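Side-chain contacts in halotolerant alpha-type carbonic anhydrase (dCA II) (Dunaliella salina, PDB 1Y7W), which catalyses, as a zinc-dependent alpha-type carbonic anhydrase, the reversible hydration of carbon dioxide to bicarbonate in a salt-loving green alga: residues A110-I115 and F124-F129; M153-P158 and A162-A167. One frame throughout, in Å; residues are numbered along the deposited sequence.

In the fold
Both contacts belong to the central mixed sheet of the alpha-carbonic anhydrase fold, their centres 10 Å apart. Contact 1 brings the chain leading into edge strand 114-117 against strand 120-133; contact 2 joins the next two strands, 147-155 and 166-175. Where strands 120-133 and 147-155 are neighbours, Val125 N lies 2.8 Å from Gln154 O, a probable hydrogen bond; Phe124 CD1 reaches on to Ala167 CB of strand 166-175, at 3.6 Å. Strand 120-133 carries the zinc ligands His130 and His132, and strand 147-155 the third, His150. The zinc is about 14 Å from the side chain of Pro126 and about 10 Å from that of Leu166; the sodium ion lies about 12 Å from the Leu112 side chain.

Contact 1. Residues A110-I115 and F124-F129; sequences ANLPTI and FVPIQF
A single backbone bond, Phe124 N to Pro113 O at 2.9 Å with an N-H...O angle of 160°, joins the two segments just beyond the paired part of the antiparallel hairpin 114-117/120-133, at the edge of the main carbonic anhydrase sheet. Pro113 O lies near the plane of the Phe124 ring, at its edge. Ile115 instead approaches a face: its CD1 sits 4.0 Å above the plane, displaced toward the rim, while its CB comes 3.8 Å from CE2 of Phe124. The two side chains cross at about a right angle, and Ala167 of strand 166-175 also packs on this phenylalanine. With CG anti to its carbonyl carbon (chi1 -65°), Leu112 points its branched end at the strand: CD1 touches CG2 of Val125 at 3.8 Å, and CD2 reaches CD of Pro126 at 4.2 Å. Replacing Leu112 with alanine would probably open a gap beside Val125 and Pro126, since both of these methyl contacts would go. Phe124 O, buried here, has no polar partner in the model and faces carbons, CD2 of Leu112 at 3.7 Å and CD of Pro113 at 3.4 Å.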
ATOM      1  N   ALA A 110       9.685 -15.435   9.556  1.00 29.01           N
ATOM      2  CA  ALA A 110      10.835 -15.151  10.402  1.00 27.11           C
ATOM      3  C   ALA A 110      11.237 -13.692  10.303  1.00 26.41           C
ATOM      4  O   ALA A 110      10.957 -13.059   9.300  1.00 25.27           O
ATOM      5  CB  ALA A 110      12.036 -16.021   9.986  1.00 28.41           C
ATOM      6  N   ASN A 111      11.900 -13.179  11.337  1.00 24.04           N
ATOM      7  CA  ASN A 111      12.390 -11.799  11.308  1.00 23.97           C
ATOM      8  C   ASN A 111      11.288 -10.811  11.018  1.00 21.09           C
ATOM      9  O   ASN A 111      11.510  -9.792  10.378  1.00 22.34           O
ATOM     10  CB  ASN A 111      13.488 -11.681  10.257  1.00 26.53           C
ATOM     11  CG  ASN A 111      14.623 -12.644  10.522  1.00 30.70           C
ATOM     12  OD1 ASN A 111      15.266 -12.537  11.564  1.00 33.19           O
ATOM     13  ND2 ASN A 111      14.867 -13.602   9.601  1.00 31.72           N
ATOM     14  N   LEU A 112      10.108 -11.105  11.530  1.00 22.03           N
ATOM     15  CA  LEU A 112       8.941 -10.258  11.279  1.00 19.44           C
ATOM     16  C   LEU A 112       9.061  -8.880  11.949  1.00 20.95           C
ATOM     17  O   LEU A 112       9.676  -8.729  13.015  1.00 18.87           O
ATOM     18  CB  LEU A 112       7.715 -10.944  11.800  1.00 20.81           C
ATOM     19  CG  LEU A 112       7.360 -12.270  11.067  1.00 19.88           C
ATOM     20  CD1 LEU A 112       6.083 -12.828  11.693  1.00 20.00           C
ATOM     21  CD2 LEU A 112       7.133 -12.028   9.572  1.00 17.97           C
ATOM     22  N   PRO A 113       8.490  -7.854  11.314  1.00 20.29           N
ATOM     23  CA  PRO A 113       8.565  -6.521  11.926  1.00 20.42           C
ATOM     24  C   PRO A 113       7.637  -6.532  13.131  1.00 19.79           C
ATOM     25  O   PRO A 113       6.706  -7.340  13.185  1.00 19.35           O
ATOM     26  CB  PRO A 113       8.040  -5.586  10.793  1.00 21.33           C
ATOM     27  CG  PRO A 113       7.149  -6.494   9.967  1.00 22.11           C
ATOM     28  CD  PRO A 113       7.942  -7.800   9.943  1.00 17.91           C
ATOM     29  N   THR A 114       7.880  -5.652  14.109  1.00 19.34           N
ATOM     30  CA  THR A 114       6.986  -5.593  15.254  1.00 18.40           C
ATOM     31  C   THR A 114       6.537  -4.154  15.550  1.00 18.69           C
ATOM     32  O   THR A 114       7.220  -3.186  15.228  1.00 18.85           O
ATOM     33  CB  THR A 114       7.652  -6.119  16.581  1.00 19.04           C
ATOM     34  OG1 THR A 114       8.760  -5.274  16.919  1.00 19.32           O
ATOM     35  CG2 THR A 114       8.189  -7.546  16.390  1.00 18.88           C
ATOM     36  N   ILE A 115       5.405  -4.048  16.221  1.00 17.10           N
ATOM     37  CA  ILE A 115       4.930  -2.734  16.674  1.00 17.96           C
ATOM     38  C   ILE A 115       4.305  -2.968  18.039  1.00 18.04           C
ATOM     39  O   ILE A 115       3.585  -3.980  18.236  1.00 19.92           O
ATOM     40  CB  ILE A 115       3.838  -2.136  15.754  1.00 17.43           C
ATOM     41  CG1 ILE A 115       4.362  -2.088  14.301  1.00 17.97           C
ATOM     42  CG2 ILE A 115       3.445  -0.668  16.280  1.00 16.47           C
ATOM     43  CD1 ILE A 115       3.240  -1.610  13.274  1.00 18.74           C
ATOM     44  N   PHE A 124       4.094  -8.509  12.866  1.00 18.68           N
ATOM     45  CA  PHE A 124       3.254  -8.312  11.697  1.00 17.64           C
ATOM     46  C   PHE A 124       3.718  -9.129  10.500  1.00 17.32           C
ATOM     47  O   PHE A 124       4.895  -9.181  10.192  1.00 16.46           O
ATOM     48  CB  PHE A 124       3.214  -6.818  11.362  1.00 17.68           C
ATOM     49  CG  PHE A 124       2.304  -6.076  12.286  1.00 18.89           C
ATOM     50  CD1 PHE A 124       0.966  -5.883  11.956  1.00 19.03           C
ATOM     51  CD2 PHE A 124       2.748  -5.711  13.573  1.00 20.47           C
ATOM     52  CE1 PHE A 124       0.065  -5.326  12.898  1.00 19.36           C
ATOM     53  CE2 PHE A 124       1.839  -5.147  14.523  1.00 17.85           C
ATOM     54  CZ  PHE A 124       0.517  -4.962  14.166  1.00 18.10           C
ATOM     55  N   VAL A 125       2.757  -9.776   9.861  1.00 16.64           N
ATOM     56  CA  VAL A 125       3.053 -10.626   8.712  1.00 17.78           C
ATOM     57  C   VAL A 125       2.633  -9.946   7.382  1.00 15.69           C
ATOM     58  O   VAL A 125       1.488  -9.651   7.216  1.00 16.65           O
ATOM     59  CB  VAL A 125       2.254 -11.955   8.829  1.00 18.17           C
ATOM     60  CG1 VAL A 125       2.579 -12.873   7.668  1.00 19.74           C
ATOM     61  CG2 VAL A 125       2.582 -12.628  10.253  1.00 18.14           C
ATOM     62  N   PRO A 126       3.569  -9.676   6.480  1.00 18.16           N
ATOM     63  CA  PRO A 126       3.228  -9.067   5.177  1.00 18.63           C
ATOM     64  C   PRO A 126       2.305 -10.060   4.459  1.00 20.25           C
ATOM     65  O   PRO A 126       2.639 -11.268   4.379  1.00 19.85           O
ATOM     66  CB  PRO A 126       4.575  -8.966   4.463  1.00 18.46           C
ATOM     67  CG  PRO A 126       5.564  -8.812   5.611  1.00 17.91           C
ATOM     68  CD  PRO A 126       5.023  -9.806   6.653  1.00 17.37           C
ATOM     69  N   ILE A 127       1.152  -9.588   3.963  1.00 19.39           N
ATOM     70  CA  ILE A 127       0.237 -10.505   3.291  1.00 20.44           C
ATOM     71  C   ILE A 127       0.065 -10.206   1.780  1.00 20.63           C
ATOM     72  O   ILE A 127      -0.384 -11.060   1.018  1.00 20.86           O
ATOM     73  CB  ILE A 127      -1.152 -10.592   4.008  1.00 22.56           C
ATOM     74  CG1 ILE A 127      -1.705  -9.192   4.257  1.00 23.69           C
ATOM     75  CG2 ILE A 127      -0.999 -11.375   5.398  1.00 20.31           C
ATOM     76  CD1 ILE A 127      -3.203  -9.171   4.596  1.00 26.98           C
ATOM     77  N   GLN A 128       0.380  -8.991   1.360  1.00 17.90           N
ATOM     78  CA  GLN A 128       0.322  -8.653  -0.091  1.00 18.22           C
ATOM     79  C   GLN A 128       0.837  -7.231  -0.241  1.00 16.85           C
ATOM     80  O   GLN A 128       1.033  -6.539   0.769  1.00 16.77           O
ATOM     81  CB  GLN A 128      -1.124  -8.689  -0.587  1.00 18.02           C
ATOM     82  CG  GLN A 128      -2.107  -7.868   0.292  1.00 19.34           C
ATOM     83  CD  GLN A 128      -2.669  -6.665  -0.427  1.00 19.76           C
ATOM     84  OE1 GLN A 128      -1.938  -5.860  -0.991  1.00 18.13           O
ATOM     85  NE2 GLN A 128      -3.971  -6.531  -0.396  1.00 23.75           N
ATOM     86  N   PHE A 129       1.122  -6.811  -1.471  1.00 15.41           N
ATOM     87  CA  PHE A 129       1.381  -5.386  -1.649  1.00 14.49           C
ATOM     88  C   PHE A 129       0.640  -4.996  -2.920  1.00 14.42           C
ATOM     89  O   PHE A 129       0.321  -5.859  -3.767  1.00 16.23           O
ATOM     90  CB  PHE A 129       2.874  -4.980  -1.636  1.00 15.70           C
ATOM     91  CG  PHE A 129       3.713  -5.502  -2.782  1.00 16.53           C
ATOM     92  CD1 PHE A 129       3.654  -4.924  -4.040  1.00 17.60           C
ATOM     93  CD2 PHE A 129       4.685  -6.477  -2.551  1.00 18.28           C
ATOM     94  CE1 PHE A 129       4.559  -5.286  -5.064  1.00 17.53           C
ATOM     95  CE2 PHE A 129       5.590  -6.840  -3.557  1.00 17.80           C
ATOM     96  CZ  PHE A 129       5.530  -6.242  -4.805  1.00 18.23           C
TER

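Contact 2. Residues M153-P158 and A162-A167; sequences MQEQDP and ATAQLA
Met153 and Ala167 form an antiparallel hydrogen-bonded pair with both backbone bonds made: Met153 N gives to Ala167 O at 2.8 Å, and Ala167 N to Met153 O at 2.9 Å. Met153 O also takes a bent CA-H...O contact from Leu166 CA. Just past the last bridged pair, Glu155 N gives to Gln165 O at 3.0 Å, and the glutamate then turns its side chain back to the same residue. With CG between the backbone N and the carbonyl carbon (chi1 63°), the carboxylate reaches Gln165 N, which OE2 accepts at 2.8 Å on its anti side, 24° out of the carboxylate plane. The other oxygen, OE1, is in a salt bridge with Lys122, so both halves of this buried carboxylate have partners. Gln165 bends at chi2 (73°) and gives NE2 to Leu166 O at 3.1 Å; Ala164 O is taken by Arg239. On one face of the sheet Met153 CE meets Ala167 CB; on the other Gln154 CG lies against Leu166 CD2 and Ala164 CB; nearer the loop Pro158 CB touches Ala164 CB at 3.6 Å. The whole is the loop end of an antiparallel beta hairpin, 147-155/166-175, within the central sheet of the alpha-carbonic anhydrase fold.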
ATOM      1  N   MET A 153       0.328  -5.476   6.023  1.00 15.99           N
ATOM      2  CA  MET A 153       0.733  -6.514   6.993  1.00 15.64           C
ATOM      3  C   MET A 153      -0.393  -6.740   7.994  1.00 16.09           C
ATOM      4  O   MET A 153      -1.116  -5.809   8.345  1.00 16.04           O
ATOM      5  CB  MET A 153       2.024  -6.092   7.704  1.00 16.19           C
ATOM      6  CG  MET A 153       3.101  -5.684   6.707  1.00 17.01           C
ATOM      7  SD  MET A 153       4.681  -5.295   7.416  1.00 19.71           S
ATOM      8  CE  MET A 153       4.334  -3.994   8.457  1.00 19.46           C
ATOM      9  N   GLN A 154      -0.525  -7.985   8.497  1.00 15.47           N
ATOM     10  CA  GLN A 154      -1.593  -8.326   9.447  1.00 15.35           C
ATOM     11  C   GLN A 154      -0.901  -8.828  10.740  1.00 17.41           C
ATOM     12  O   GLN A 154       0.109  -9.536  10.680  1.00 18.39           O
ATOM     13  CB  GLN A 154      -2.438  -9.468   8.830  1.00 15.25           C
ATOM     14  CG  GLN A 154      -3.587 -10.010   9.670  1.00 19.20           C
ATOM     15  CD  GLN A 154      -4.362 -11.012   8.853  1.00 20.65           C
ATOM     16  OE1 GLN A 154      -5.194 -10.626   8.047  1.00 23.13           O
ATOM     17  NE2 GLN A 154      -3.994 -12.292   8.952  1.00 21.32           N
ATOM     18  N   GLU A 155      -1.435  -8.462  11.885  1.00 19.06           N
ATOM     19  CA  GLU A 155      -0.821  -8.923  13.140  1.00 20.51           C
ATOM     20  C   GLU A 155      -0.816 -10.484  13.116  1.00 22.01           C
ATOM     21  O   GLU A 155      -1.736 -11.135  12.578  1.00 20.65           O
ATOM     22  CB  GLU A 155      -1.627  -8.400  14.322  1.00 19.11           C
ATOM     23  CG  GLU A 155      -3.021  -8.897  14.376  1.00 20.21           C
ATOM     24  CD  GLU A 155      -3.692  -8.572  15.727  1.00 22.57           C
ATOM     25  OE1 GLU A 155      -3.092  -8.854  16.803  1.00 23.79           O
ATOM     26  OE2 GLU A 155      -4.815  -8.040  15.701  1.00 21.01           O
ATOM     27  N   GLN A 156       0.218 -11.080  13.699  1.00 23.73           N
ATOM     28  CA  GLN A 156       0.327 -12.538  13.702  1.00 26.38           C
ATOM     29  C   GLN A 156      -0.758 -13.203  14.577  1.00 28.60           C
ATOM     30  O   GLN A 156      -1.119 -12.705  15.629  1.00 28.12           O
ATOM     31  CB  GLN A 156       1.720 -12.898  14.186  1.00 26.37           C
ATOM     32  CG  GLN A 156       2.054 -14.368  14.152  1.00 27.71           C
ATOM     33  CD  GLN A 156       3.545 -14.580  14.244  1.00 28.92           C
ATOM     34  OE1 GLN A 156       4.229 -14.025  15.115  1.00 29.70           O
ATOM     35  NE2 GLN A 156       4.068 -15.366  13.329  1.00 31.16           N
ATOM     36  N   ASP A 157      -1.301 -14.332  14.175  1.00 33.00           N
ATOM     37  CA  ASP A 157      -2.349 -14.910  15.064  1.00 37.65           C
ATOM     38  C   ASP A 157      -3.369 -13.913  15.703  1.00 38.91           C
ATOM     39  O   ASP A 157      -3.406 -13.746  16.942  1.00 41.17           O
ATOM     40  CB  ASP A 157      -1.725 -15.683  16.249  1.00 41.62           C
ATOM     41  CG  ASP A 157      -0.548 -16.559  15.842  1.00 45.11           C
ATOM     42  OD1 ASP A 157      -0.632 -17.259  14.796  1.00 46.77           O
ATOM     43  OD2 ASP A 157       0.469 -16.550  16.590  1.00 48.47           O
ATOM     44  N   PRO A 158      -4.195 -13.220  14.892  1.00 36.70           N
ATOM     45  CA  PRO A 158      -5.150 -12.309  15.549  1.00 36.85           C
ATOM     46  C   PRO A 158      -6.313 -13.106  16.178  1.00 37.03           C
ATOM     47  O   PRO A 158      -6.437 -14.304  15.937  1.00 38.11           O
ATOM     48  CB  PRO A 158      -5.667 -11.463  14.394  1.00 35.73           C
ATOM     49  CG  PRO A 158      -5.608 -12.431  13.226  1.00 34.81           C
ATOM     50  CD  PRO A 158      -4.254 -13.114  13.431  1.00 36.58           C
ATOM     51  N   ALA A 162     -11.054 -11.159  10.401  1.00 23.89           N
ATOM     52  CA  ALA A 162     -11.906 -10.058   9.924  1.00 22.39           C
ATOM     53  C   ALA A 162     -11.744  -8.734  10.649  1.00 21.04           C
ATOM     54  O   ALA A 162     -12.090  -7.707  10.090  1.00 20.17           O
ATOM     55  CB  ALA A 162     -13.403 -10.440   9.958  1.00 21.70           C
ATOM     56  N   THR A 163     -11.269  -8.740  11.884  1.00 20.44           N
ATOM     57  CA  THR A 163     -11.090  -7.522  12.629  1.00 21.21           C
ATOM     58  C   THR A 163      -9.656  -7.313  13.072  1.00 21.24           C
ATOM     59  O   THR A 163      -9.389  -6.494  13.965  1.00 20.42           O
ATOM     60  CB  THR A 163     -11.962  -7.527  13.878  1.00 24.16           C
ATOM     61  OG1 THR A 163     -11.535  -8.597  14.737  1.00 27.74           O
ATOM     62  CG2 THR A 163     -13.429  -7.770  13.477  1.00 25.24           C
ATOM     63  N   ALA A 164      -8.735  -8.043  12.442  1.00 20.15           N
ATOM     64  CA  ALA A 164      -7.318  -7.988  12.811  1.00 18.80           C
ATOM     65  C   ALA A 164      -6.647  -6.626  12.701  1.00 18.90           C
ATOM     66  O   ALA A 164      -6.988  -5.818  11.812  1.00 18.40           O
ATOM     67  CB  ALA A 164      -6.526  -9.009  11.944  1.00 20.35           C
ATOM     68  N   GLN A 165      -5.730  -6.350  13.629  1.00 17.88           N
ATOM     69  CA  GLN A 165      -4.969  -5.093  13.546  1.00 17.78           C
ATOM     70  C   GLN A 165      -4.084  -5.219  12.280  1.00 18.30           C
ATOM     71  O   GLN A 165      -3.443  -6.295  12.060  1.00 15.92           O
ATOM     72  CB  GLN A 165      -4.063  -4.949  14.772  1.00 18.63           C
ATOM     73  CG  GLN A 165      -3.128  -3.779  14.618  1.00 18.84           C
ATOM     74  CD  GLN A 165      -3.885  -2.468  14.784  1.00 21.97           C
ATOM     75  OE1 GLN A 165      -4.400  -2.210  15.866  1.00 18.93           O
ATOM     76  NE2 GLN A 165      -3.930  -1.620  13.721  1.00 16.80           N
ATOM     77  N   LEU A 166      -4.083  -4.172  11.431  1.00 17.08           N
ATOM     78  CA  LEU A 166      -3.218  -4.167  10.259  1.00 16.94           C
ATOM     79  C   LEU A 166      -2.126  -3.090  10.374  1.00 15.07           C
ATOM     80  O   LEU A 166      -2.266  -2.135  11.145  1.00 15.95           O
ATOM     81  CB  LEU A 166      -4.027  -3.884   8.962  1.00 16.76           C
ATOM     82  CG  LEU A 166      -5.200  -4.833   8.670  1.00 15.35           C
ATOM     83  CD1 LEU A 166      -5.863  -4.455   7.329  1.00 18.12           C
ATOM     84  CD2 LEU A 166      -4.604  -6.283   8.588  1.00 17.77           C
ATOM     85  N   ALA A 167      -1.026  -3.260   9.635  1.00 13.28           N
ATOM     86  CA  ALA A 167       0.018  -2.214   9.589  1.00 13.91           C
ATOM     87  C   ALA A 167       0.319  -2.077   8.116  1.00 15.20           C
ATOM     88  O   ALA A 167       0.557  -3.102   7.445  1.00 15.97           O
ATOM     89  CB  ALA A 167       1.272  -2.663  10.322  1.00 16.12           C
TER